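Malate Synthase (Haloferax volcanii, PDB 3OYZ) catalyses the magnesium-dependent Claisen condensation of acetyl-CoA with glyoxylate and the hydrolysis that follows, releasing malate and CoA in the glyoxylate cycle. Local coordinates at residues A[15-20]-A[32-37]; A[48-53]-A[64-69]. All coordinates share one frame; numbering follows the deposited sequence.

In the fold
Contacts 1 and 2 are successive strand-helix packings at the start of a TIM barrel, and along the chain they come in series: strand 13-18 and helix 29-36 pair in contact 1 before strand 45-49 and helix 59-73 pair in contact 2. Strands 13-18 and 45-49 are parallel neighbours in the same sheet, which puts the two contact centres only about 9 Å apart. A salt bridge, Arg32 NH2 to Glu68 OE2 at 2.8 Å, ties the two helices, while Thr19 OG1 and Asn50 OD1, 2.9 Å apart, probably hydrogen-bond between the loops. Both contacts touch acetyl-CoA: contact 1 holds the adenine and also reaches the pantetheine carbonyl and 3'-phosphate, and the loop of contact 2 lies beside the pantetheine and thioester end.

Contact 1 of 2, residues A[15-20]-A[32-37]; sequences FTSPTA and RRAAGL. With ACO (acetyl coenzyme *a), chain B.
Phe15, on the first strand of the TIM barrel, packs against Ala34 of helix 29-36 and Leu37 in the loop that follows, the opening strand-helix step of a beta-alpha-beta unit. With CG anti to the backbone N (chi1 -180°), its ring reaches across to Ala34 and Leu37, where CE2 lies 3.8 Å from Leu37 CD1; the two side chains cross at about a right angle. Ala34 CB fills the neighbouring position, touching the same CE2 and also Ser17 OG at 3.4 Å.

The far rim of the Phe15 ring serves the ligand: CZ is 3.4 Å from ACO N1A, and the amino group N6A approaches the ring obliquely. Adenine is read by two bonds from the strand. N6A donates to Thr16 O with an N-H...O angle of 162°, and Ser17 OG, beside its own backbone N at chi1 -63°, donates to N1A at 2.8 Å. Trp46 NE1 is also hydrogen-bonded to that hydroxyl, so two polar partners fix its position. Ala34 CB borders the adenine at C2A, giving the base an apolar neighbour from the helix.

Farther along the cofactor, Thr16 OG1 donates to the pantetheine carbonyl O5P and is also hydrogen-bonded to Trp257 NE1. From the helix, the Arg33 chain, extended from CG to NE, carries its guanidinium to the 3'-phosphate, where ACO O7A stands over one face of the group, 2.8 Å from NH1.

Contact 2 of 2, residues A[48-53]-A[64-69]; sequences PDNEDA and ENIVEV. With ACO (acetyl coenzyme *a), chain B.
Ile66 overlaps Pro48 and Asn50 with the long branch of its side chain: CG1 lies 4.0 Å from Pro48 CB, and the terminal CD1 comes to 4.1 Å from Asn50 CB. A chi1 of -74° sets CG1 beside the backbone N, against the proline, and the extended second torsion carries CD1 on to Asn50. No hydrogen bond joins the two segments; the contact is apolar and buried.

The amide of Asn50 is taken up elsewhere, by Thr19 and by the Arg59 carbonyl. Asp49 points away from the helix and organises the loop. Its OD1 accepts from Glu51 N at 2.9 Å, an Asx turn, and its OD2 accepts from Ala53 N at 3.2 Å; both donors come from above the carboxylate plane, by 48° and 66°. OD2 also forms a salt bridge with Arg84, a glyoxylate-binding residue. The same loop carries Asp52, a magnesium-binding residue, to the thioester end of acetyl-CoA, where its CB is 3.7 Å from ACO O.

Within the barrel, Ile66 joins strand 45-49 to helix 59-73, with Leu31 of helix 29-36 touching Pro48 and Ile105 of helix 92-105 touching Ile66.

Contact 1 of 2, residues A[15-20]-A[32-37]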
# COMPACT_ATOMS: atom_id res chain seq x y z
N PHE A 15 -25.62 6.64 -2.76
CA PHE A 15 -25.94 7.99 -3.30
C PHE A 15 -26.31 8.99 -2.24
O PHE A 15 -27.26 8.69 -1.53
CB PHE A 15 -27.26 7.78 -4.11
CG PHE A 15 -27.84 9.01 -4.78
CD1 PHE A 15 -27.03 10.00 -5.33
CD2 PHE A 15 -29.23 9.09 -5.01
CE1 PHE A 15 -27.58 11.16 -5.97
CE2 PHE A 15 -29.81 10.21 -5.67
CZ PHE A 15 -28.97 11.23 -6.18
N THR A 16 -25.64 10.11 -2.06
CA THR A 16 -26.07 11.03 -1.03
C THR A 16 -26.98 12.15 -1.59
O THR A 16 -26.69 12.69 -2.67
CB THR A 16 -24.88 11.76 -0.44
OG1 THR A 16 -24.02 12.04 -1.54
CG2 THR A 16 -24.09 10.77 0.59
N SER A 17 -27.95 12.60 -0.78
CA SER A 17 -28.82 13.75 -1.12
C SER A 17 -28.87 14.78 0.00
O SER A 17 -29.06 14.45 1.16
CB SER A 17 -30.24 13.24 -1.36
OG SER A 17 -30.24 12.36 -2.49
N PRO A 18 -28.74 16.07 -0.31
CA PRO A 18 -28.85 17.05 0.79
C PRO A 18 -30.22 16.95 1.47
O PRO A 18 -31.21 16.66 0.81
CB PRO A 18 -28.66 18.40 0.10
CG PRO A 18 -27.94 18.06 -1.15
CD PRO A 18 -28.43 16.70 -1.60
N THR A 19 -30.32 17.12 2.78
CA THR A 19 -31.58 16.84 3.45
C THR A 19 -32.44 18.13 3.58
O THR A 19 -33.64 18.05 3.83
CB THR A 19 -31.31 16.34 4.86
OG1 THR A 19 -30.54 17.39 5.45
CG2 THR A 19 -30.43 15.09 4.79
N ALA A 20 -31.81 19.28 3.41
CA ALA A 20 -32.46 20.58 3.60
C ALA A 20 -31.70 21.69 2.87
O ALA A 20 -30.61 22.07 3.28
CB ALA A 20 -32.63 20.93 5.07
N ARG A 32 -37.25 14.25 -1.68
CA ARG A 32 -38.53 13.75 -2.24
C ARG A 32 -38.27 13.20 -3.62
O ARG A 32 -38.76 12.15 -3.96
CB ARG A 32 -39.63 14.83 -2.29
CG ARG A 32 -39.88 15.49 -0.94
CD ARG A 32 -41.32 16.03 -0.80
NE ARG A 32 -41.34 17.11 0.17
CZ ARG A 32 -41.73 16.94 1.42
NH1 ARG A 32 -42.25 15.78 1.80
NH2 ARG A 32 -41.69 17.97 2.22
N ARG A 33 -37.45 13.87 -4.40
CA ARG A 33 -37.14 13.38 -5.74
C ARG A 33 -36.30 12.11 -5.70
O ARG A 33 -36.62 11.12 -6.38
CB ARG A 33 -36.41 14.51 -6.47
CG ARG A 33 -35.72 14.03 -7.73
CD ARG A 33 -34.82 15.03 -8.47
NE ARG A 33 -34.74 14.65 -9.88
CZ ARG A 33 -35.51 15.17 -10.84
NH1 ARG A 33 -36.44 16.09 -10.55
NH2 ARG A 33 -35.35 14.79 -12.10
N ALA A 34 -35.24 12.07 -4.88
CA ALA A 34 -34.35 10.90 -4.84
C ALA A 34 -35.14 9.73 -4.32
O ALA A 34 -34.99 8.60 -4.79
CB ALA A 34 -33.12 11.21 -3.94
N ALA A 35 -36.08 10.00 -3.42
CA ALA A 35 -36.94 8.92 -2.95
C ALA A 35 -37.86 8.29 -3.96
O ALA A 35 -38.33 7.18 -3.69
CB ALA A 35 -37.75 9.32 -1.76
N GLY A 36 -38.12 8.98 -5.09
CA GLY A 36 -38.98 8.41 -6.16
C GLY A 36 -38.24 7.68 -7.26
O GLY A 36 -38.84 6.98 -8.09
N LEU A 37 -36.90 7.72 -7.22
CA LEU A 37 -36.10 7.01 -8.23
C LEU A 37 -36.34 5.51 -8.24
O LEU A 37 -36.54 4.95 -7.17
CB LEU A 37 -34.62 7.34 -7.98
CG LEU A 37 -34.13 8.77 -8.18
CD1 LEU A 37 -32.65 8.92 -7.76
CD2 LEU A 37 -34.29 9.20 -9.66
N1A ACO B . -30.03 14.10 -4.69
C2A ACO B . -31.27 14.33 -5.18
N3A ACO B . -31.45 14.99 -6.34
C4A ACO B . -30.42 15.47 -7.08
C5A ACO B . -29.05 15.22 -6.58
C6A ACO B . -28.90 14.52 -5.29
N6A ACO B . -27.62 14.36 -4.84
N7A ACO B . -28.19 15.77 -7.45
C8A ACO B . -28.94 16.35 -8.42
N9A ACO B . -30.25 16.12 -8.23
C1B ACO B . -31.31 16.61 -9.16
C2B ACO B . -30.91 18.00 -9.65
O2B ACO B . -31.36 18.97 -8.70
C3B ACO B . -31.58 18.10 -11.00
O3B ACO B . -32.94 18.37 -10.66
P3B ACO B . -34.06 19.10 -11.62
O7A ACO B . -34.85 17.87 -12.04
O8A ACO B . -33.17 19.77 -12.65
O9A ACO B . -34.80 20.10 -10.76
C4B ACO B . -31.45 16.67 -11.52
O4B ACO B . -31.43 15.83 -10.36
C5B ACO B . -30.15 16.46 -12.28
O5B ACO B . -29.14 17.21 -11.59
P1A ACO B . -27.69 17.48 -12.22
O1A ACO B . -27.69 18.40 -13.40
O2A ACO B . -27.15 16.11 -12.50
O3A ACO B . -26.74 18.17 -11.12
P2A ACO B . -26.89 19.70 -10.69
O4A ACO B . -28.38 19.76 -10.57
O5A ACO B . -25.90 20.50 -11.52
O6A ACO B . -26.25 19.83 -9.20
CBP ACO B . -24.83 19.21 -7.29
CCP ACO B . -24.95 19.36 -8.81
CDP ACO B . -25.07 20.54 -6.59
CEP ACO B . -23.39 18.79 -7.00
CAP ACO B . -25.84 18.21 -6.72
OAP ACO B . -25.75 17.08 -7.57
C9P ACO B . -25.55 17.77 -5.30
O9P ACO B . -25.72 18.55 -4.36
N8P ACO B . -25.07 16.52 -5.15
C7P ACO B . -24.78 16.02 -3.81
C6P ACO B . -23.51 16.62 -3.20
C5P ACO B . -23.23 15.79 -1.96
O5P ACO B . -23.97 14.85 -1.68
N4P ACO B . -22.13 16.12 -1.28
C3P ACO B . -21.66 15.43 -0.09
C2P ACO B . -21.16 14.01 -0.42
S1P ACO B . -19.46 14.36 -0.78
C ACO B . -18.60 14.53 0.65
O ACO B . -19.13 14.73 1.73
CH3 ACO B . -17.11 14.50 0.54

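Contact 2 of 2, residues A[48-53]-A[64-69]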
# COMPACT_ATOMS: atom_id res chain seq x y z
N PRO A 48 -29.66 9.85 2.77
CA PRO A 48 -29.94 11.26 3.03
C PRO A 48 -28.86 11.85 3.92
O PRO A 48 -28.68 11.39 5.06
CB PRO A 48 -31.21 11.19 3.88
CG PRO A 48 -31.96 9.97 3.38
CD PRO A 48 -30.82 8.97 3.05
N ASP A 49 -28.23 12.91 3.48
CA ASP A 49 -27.02 13.39 4.09
C ASP A 49 -27.14 14.63 4.90
O ASP A 49 -26.92 15.69 4.35
CB ASP A 49 -25.97 13.56 2.99
CG ASP A 49 -24.59 13.80 3.52
OD1 ASP A 49 -24.39 13.74 4.74
OD2 ASP A 49 -23.71 14.15 2.70
N ASN A 50 -27.31 14.47 6.22
CA ASN A 50 -27.30 15.57 7.14
C ASN A 50 -25.96 16.18 7.48
O ASN A 50 -25.90 17.11 8.29
CB ASN A 50 -28.05 15.20 8.42
CG ASN A 50 -28.92 16.38 8.93
OD1 ASN A 50 -29.58 17.07 8.13
ND2 ASN A 50 -28.92 16.61 10.22
N GLU A 51 -24.88 15.65 6.89
CA GLU A 51 -23.54 16.15 7.19
C GLU A 51 -23.08 17.03 6.05
O GLU A 51 -23.78 18.04 5.80
CB GLU A 51 -22.54 15.01 7.48
CG GLU A 51 -21.26 15.55 8.12
CD GLU A 51 -19.99 15.01 7.47
OE1 GLU A 51 -20.00 14.68 6.28
OE2 GLU A 51 -18.92 14.98 8.08
N ASP A 52 -22.00 16.68 5.33
CA ASP A 52 -21.41 17.66 4.40
C ASP A 52 -22.29 18.10 3.20
O ASP A 52 -22.02 19.14 2.60
CB ASP A 52 -19.94 17.45 4.03
CG ASP A 52 -19.01 17.77 5.23
OD1 ASP A 52 -19.48 18.20 6.32
OD2 ASP A 52 -17.77 17.74 5.16
N ALA A 53 -23.31 17.34 2.86
CA ALA A 53 -24.23 17.78 1.80
C ALA A 53 -25.11 18.97 2.19
O ALA A 53 -25.64 19.65 1.30
CB ALA A 53 -25.11 16.62 1.35
N GLU A 64 -35.51 16.83 10.55
CA GLU A 64 -37.00 16.77 10.37
C GLU A 64 -37.39 16.34 8.98
O GLU A 64 -38.19 15.40 8.83
CB GLU A 64 -37.70 18.08 10.80
CG GLU A 64 -37.71 18.14 12.32
CD GLU A 64 -37.78 19.57 12.85
OE1 GLU A 64 -37.76 20.53 12.03
OE2 GLU A 64 -37.81 19.74 14.10
N ASN A 65 -36.70 16.88 7.98
CA ASN A 65 -37.00 16.51 6.59
C ASN A 65 -36.79 15.04 6.39
O ASN A 65 -37.60 14.38 5.72
CB ASN A 65 -36.17 17.31 5.58
CG ASN A 65 -36.66 18.72 5.47
OD1 ASN A 65 -37.68 18.98 6.08
ND2 ASN A 65 -35.90 19.64 4.88
N ILE A 66 -35.69 14.52 6.97
CA ILE A 66 -35.47 13.09 6.91
C ILE A 66 -36.62 12.29 7.48
O ILE A 66 -37.06 11.29 6.91
CB ILE A 66 -34.13 12.66 7.72
CG1 ILE A 66 -32.92 13.08 6.90
CG2 ILE A 66 -34.14 11.16 7.92
CD1 ILE A 66 -31.51 13.12 7.73
N VAL A 67 -37.07 12.65 8.66
CA VAL A 67 -38.21 11.91 9.22
C VAL A 67 -39.47 11.99 8.32
O VAL A 67 -40.13 10.99 8.02
CB VAL A 67 -38.63 12.38 10.63
CG1 VAL A 67 -39.96 11.69 11.06
CG2 VAL A 67 -37.58 12.08 11.65
N GLU A 68 -39.75 13.20 7.85
CA GLU A 68 -40.95 13.46 7.00
C GLU A 68 -40.94 12.71 5.68
O GLU A 68 -41.89 11.96 5.39
CB GLU A 68 -41.02 14.97 6.78
CG GLU A 68 -42.36 15.56 6.32
CD GLU A 68 -42.19 16.92 5.65
OE1 GLU A 68 -41.46 17.82 6.11
OE2 GLU A 68 -42.82 17.10 4.59
N VAL A 69 -39.86 12.85 4.89
CA VAL A 69 -39.78 12.11 3.63
C VAL A 69 -39.77 10.60 3.75
O VAL A 69 -40.47 9.89 3.00
CB VAL A 69 -38.61 12.54 2.76
CG1 VAL A 69 -38.53 11.63 1.53
CG2 VAL A 69 -38.69 14.05 2.46
N1A ACO B . -30.03 14.10 -4.69
C2A ACO B . -31.27 14.33 -5.18
N3A ACO B . -31.45 14.99 -6.34
C4A ACO B . -30.42 15.47 -7.08
C5A ACO B . -29.05 15.22 -6.58
C6A ACO B . -28.90 14.52 -5.29
N6A ACO B . -27.62 14.36 -4.84
N7A ACO B . -28.19 15.77 -7.45
C8A ACO B . -28.94 16.35 -8.42
N9A ACO B . -30.25 16.12 -8.23
C1B ACO B . -31.31 16.61 -9.16
C2B ACO B . -30.91 18.00 -9.65
O2B ACO B . -31.36 18.97 -8.70
C3B ACO B . -31.58 18.10 -11.00
O3B ACO B . -32.94 18.37 -10.66
P3B ACO B . -34.06 19.10 -11.62
O7A ACO B . -34.85 17.87 -12.04
O8A ACO B . -33.17 19.77 -12.65
O9A ACO B . -34.80 20.10 -10.76
C4B ACO B . -31.45 16.67 -11.52
O4B ACO B . -31.43 15.83 -10.36
C5B ACO B . -30.15 16.46 -12.28
O5B ACO B . -29.14 17.21 -11.59
P1A ACO B . -27.69 17.48 -12.22
O1A ACO B . -27.69 18.40 -13.40
O2A ACO B . -27.15 16.11 -12.50
O3A ACO B . -26.74 18.17 -11.12
P2A ACO B . -26.89 19.70 -10.69
O4A ACO B . -28.38 19.76 -10.57
O5A ACO B . -25.90 20.50 -11.52
O6A ACO B . -26.25 19.83 -9.20
CBP ACO B . -24.83 19.21 -7.29
CCP ACO B . -24.95 19.36 -8.81
CDP ACO B . -25.07 20.54 -6.59
CEP ACO B . -23.39 18.79 -7.00
CAP ACO B . -25.84 18.21 -6.72
OAP ACO B . -25.75 17.08 -7.57
C9P ACO B . -25.55 17.77 -5.30
O9P ACO B . -25.72 18.55 -4.36
N8P ACO B . -25.07 16.52 -5.15
C7P ACO B . -24.78 16.02 -3.81
C6P ACO B . -23.51 16.62 -3.20
C5P ACO B . -23.23 15.79 -1.96
O5P ACO B . -23.97 14.85 -1.68
N4P ACO B . -22.13 16.12 -1.28
C3P ACO B . -21.66 15.43 -0.09
C2P ACO B . -21.16 14.01 -0.42
S1P ACO B . -19.46 14.36 -0.78
C ACO B . -18.60 14.53 0.65
O ACO B . -19.13 14.73 1.73
CH3 ACO B . -17.11 14.50 0.54